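Local atomic coordinates of ZINC phosphodiesterase ELAC protein 1 (Homo sapiens, PDB entry 3ZWF), a protein that cleaves RNA endonucleolytically as a zinc-dependent phosphodiesterase, with some tRNA 3'-processing activity, and repairs tRNAs by removing a 2',3'-cyclic phosphate. Residues I58-G63 / L178-P183. Sequence-based numbering, arbitrary orientation.
Sequences ITHLHG and LFHRIP. With ZN (zinc ion), chain E; PO4 (phosphate ion), chain F.
His60 holds CG between its own backbone N and carbonyl carbon (chi1 68°), whereas His180 sets CG anti to the backbone N (chi1 -175°). The two side chains cross at about a right angle, and both reach one zinc ion. His60 NE2, His62 ND1 and His180 NE2 all bind the zinc at 2.2 to 2.3 Å; a water, a phosphate oxygen and Asp251 complete the site. The edge of His180 is directed toward the face of His60 in an offset T-shaped pair, planes at 89°, while His62 and His180 meet rim to rim. With NE2 on the metal, His60 ND1 donates in the ring plane to Thr59 OG1, itself bonded to Asp34, so both ring nitrogens of His60 are held. His180 ND1 is likewise taken up, by Gly288 O. Ile182 lays CG1 over one face of His62, 3.9 Å from the ring centroid, and rests CD1 against the Leu61 carbonyl group. Beside it, a water accepts from Leu61 N and donates to Pro183 O. Arg181 bends at chi3 and crosses His62, with His62 CE1 over one face of its guanidinium, toward the rim; Arg181 NH1 donates to phosphate O1 at 2.8 Å. In this metallo-beta-lactamase fold the His-x-His loop after strand 53-57 thus shares a catalytic zinc with the turn that follows strand 171-179, and the phosphate, bound by metal and arginine together, probably mimics part of the RNA phosphodiester.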
loop_
_atom_site.group_PDB
_atom_site.type_symbol
_atom_site.label_atom_id
_atom_site.label_comp_id
_atom_site.label_asym_id
_atom_site.label_seq_id
_atom_site.Cartn_x
_atom_site.Cartn_y
_atom_site.Cartn_z
ATOM N N ILE A 58 1.397 -9.193 12.473
ATOM C CA ILE A 58 2.064 -9.368 11.164
ATOM C C ILE A 58 2.962 -10.578 11.159
ATOM O O ILE A 58 3.838 -10.720 12.043
ATOM C CB ILE A 58 2.911 -8.093 10.799
ATOM C CG1 ILE A 58 2.048 -6.829 10.772
ATOM C CG2 ILE A 58 3.629 -8.293 9.461
ATOM C CD1 ILE A 58 0.860 -6.823 9.763
ATOM N N THR A 59 2.700 -11.507 10.231
ATOM C CA THR A 59 3.386 -12.838 10.228
ATOM C C THR A 59 4.831 -12.765 9.747
ATOM O O THR A 59 5.687 -13.464 10.238
ATOM C CB THR A 59 2.683 -13.856 9.366
ATOM O OG1 THR A 59 2.575 -13.364 8.015
ATOM C CG2 THR A 59 1.267 -14.173 9.920
ATOM N N HIS A 60 5.116 -11.842 8.807
ATOM C CA HIS A 60 6.445 -11.703 8.244
ATOM C C HIS A 60 6.531 -10.447 7.407
ATOM O O HIS A 60 5.502 -9.983 6.930
ATOM C CB HIS A 60 6.900 -12.921 7.464
ATOM C CG HIS A 60 6.170 -13.195 6.175
ATOM N ND1 HIS A 60 4.838 -13.583 6.111
ATOM C CD2 HIS A 60 6.668 -13.355 4.930
ATOM C CE1 HIS A 60 4.528 -13.836 4.849
ATOM N NE2 HIS A 60 5.618 -13.709 4.109
ATOM N N LEU A 61 7.761 -9.980 7.224
ATOM C CA LEU A 61 7.980 -8.722 6.507
ATOM C C LEU A 61 8.179 -8.908 4.997
ATOM O O LEU A 61 9.171 -8.408 4.432
ATOM C CB LEU A 61 9.169 -7.982 7.152
ATOM C CG LEU A 61 8.941 -7.564 8.608
ATOM C CD1 LEU A 61 10.133 -6.802 9.209
ATOM C CD2 LEU A 61 7.659 -6.714 8.704
ATOM N N HIS A 62 7.213 -9.574 4.350
ATOM C CA HIS A 62 7.049 -9.533 2.894
ATOM C C HIS A 62 5.944 -8.558 2.620
ATOM O O HIS A 62 4.992 -8.479 3.355
ATOM C CB HIS A 62 6.736 -10.890 2.309
ATOM C CG HIS A 62 7.951 -11.710 2.043
ATOM N ND1 HIS A 62 7.898 -13.074 1.903
ATOM C CD2 HIS A 62 9.239 -11.351 1.840
ATOM C CE1 HIS A 62 9.105 -13.524 1.625
ATOM N NE2 HIS A 62 9.946 -12.493 1.603
ATOM N N GLY A 63 6.070 -7.770 1.551
ATOM C CA GLY A 63 5.173 -6.661 1.344
ATOM C C GLY A 63 3.686 -6.971 1.237
ATOM O O GLY A 63 2.849 -6.160 1.662
ATOM N N LEU A 178 7.996 -20.271 12.096
ATOM C CA LEU A 178 7.846 -20.947 10.813
ATOM C C LEU A 178 9.084 -20.782 9.951
ATOM O O LEU A 178 9.921 -19.926 10.227
ATOM C CB LEU A 178 6.624 -20.402 10.040
ATOM C CG LEU A 178 5.309 -20.373 10.816
ATOM C CD1 LEU A 178 4.150 -19.821 9.987
ATOM C CD2 LEU A 178 4.916 -21.800 11.250
ATOM N N PHE A 179 9.230 -21.644 8.953
ATOM C CA PHE A 179 10.329 -21.576 7.999
ATOM C C PHE A 179 9.808 -20.986 6.694
ATOM O O PHE A 179 8.853 -21.499 6.122
ATOM C CB PHE A 179 10.918 -22.942 7.711
ATOM C CG PHE A 179 12.216 -22.875 6.980
ATOM C CD1 PHE A 179 12.254 -22.831 5.586
ATOM C CD2 PHE A 179 13.428 -22.792 7.694
ATOM C CE1 PHE A 179 13.476 -22.696 4.914
ATOM C CE2 PHE A 179 14.663 -22.686 7.018
ATOM C CZ PHE A 179 14.670 -22.629 5.617
ATOM N N HIS A 180 10.449 -19.914 6.231
ATOM C CA HIS A 180 10.064 -19.268 5.001
ATOM C C HIS A 180 11.328 -18.659 4.366
ATOM O O HIS A 180 12.437 -18.822 4.896
ATOM C CB HIS A 180 8.944 -18.271 5.315
ATOM C CG HIS A 180 8.330 -17.589 4.114
ATOM N ND1 HIS A 180 7.888 -18.258 2.985
ATOM C CD2 HIS A 180 8.053 -16.279 3.908
ATOM C CE1 HIS A 180 7.405 -17.368 2.119
ATOM N NE2 HIS A 180 7.480 -16.167 2.662
ATOM N N ARG A 181 11.183 -17.942 3.251
ATOM C CA ARG A 181 12.327 -17.276 2.612
ATOM C C ARG A 181 12.934 -16.218 3.524
ATOM O O ARG A 181 14.147 -15.957 3.502
ATOM C CB ARG A 181 11.908 -16.601 1.272
ATOM C CG ARG A 181 11.388 -17.530 0.238
ATOM C CD ARG A 181 11.421 -16.908 -1.183
ATOM N NE ARG A 181 10.810 -15.573 -1.318
ATOM C CZ ARG A 181 9.508 -15.303 -1.165
ATOM N NH1 ARG A 181 8.626 -16.245 -0.801
ATOM N NH2 ARG A 181 9.081 -14.061 -1.344
ATOM N N ILE A 182 12.081 -15.601 4.342
ATOM C CA ILE A 182 12.520 -14.758 5.467
ATOM C C ILE A 182 11.792 -15.321 6.672
ATOM O O ILE A 182 10.865 -16.121 6.493
ATOM C CB ILE A 182 12.205 -13.253 5.280
ATOM C CG1 ILE A 182 10.726 -12.959 5.157
ATOM C CG2 ILE A 182 12.989 -12.718 4.061
ATOM C CD1 ILE A 182 10.408 -11.498 5.261
ATOM N N PRO A 183 12.202 -14.937 7.898
ATOM C CA PRO A 183 11.502 -15.530 9.031
ATOM C C PRO A 183 10.017 -15.175 9.076
ATOM O O PRO A 183 9.620 -14.032 8.790
ATOM C CB PRO A 183 12.235 -14.966 10.230
ATOM C CG PRO A 183 13.642 -14.667 9.695
ATOM C CD PRO A 183 13.369 -14.167 8.324
HETATM ZN ZN ZN E . 6.188 -14.393 1.994
HETATM P P PO4 F . 5.343 -14.656 -1.250
HETATM O O1 PO4 F . 6.223 -15.124 -0.063
HETATM O O2 PO4 F . 5.901 -13.174 -1.583
HETATM O O3 PO4 F . 3.943 -14.434 -0.837
HETATM O O4 PO4 F . 5.657 -15.552 -2.396
HETATM O O HOH W 1 9.946 -11.374 8.659
HETATM O O HOH W 2 4.895 -12.987 1.219
#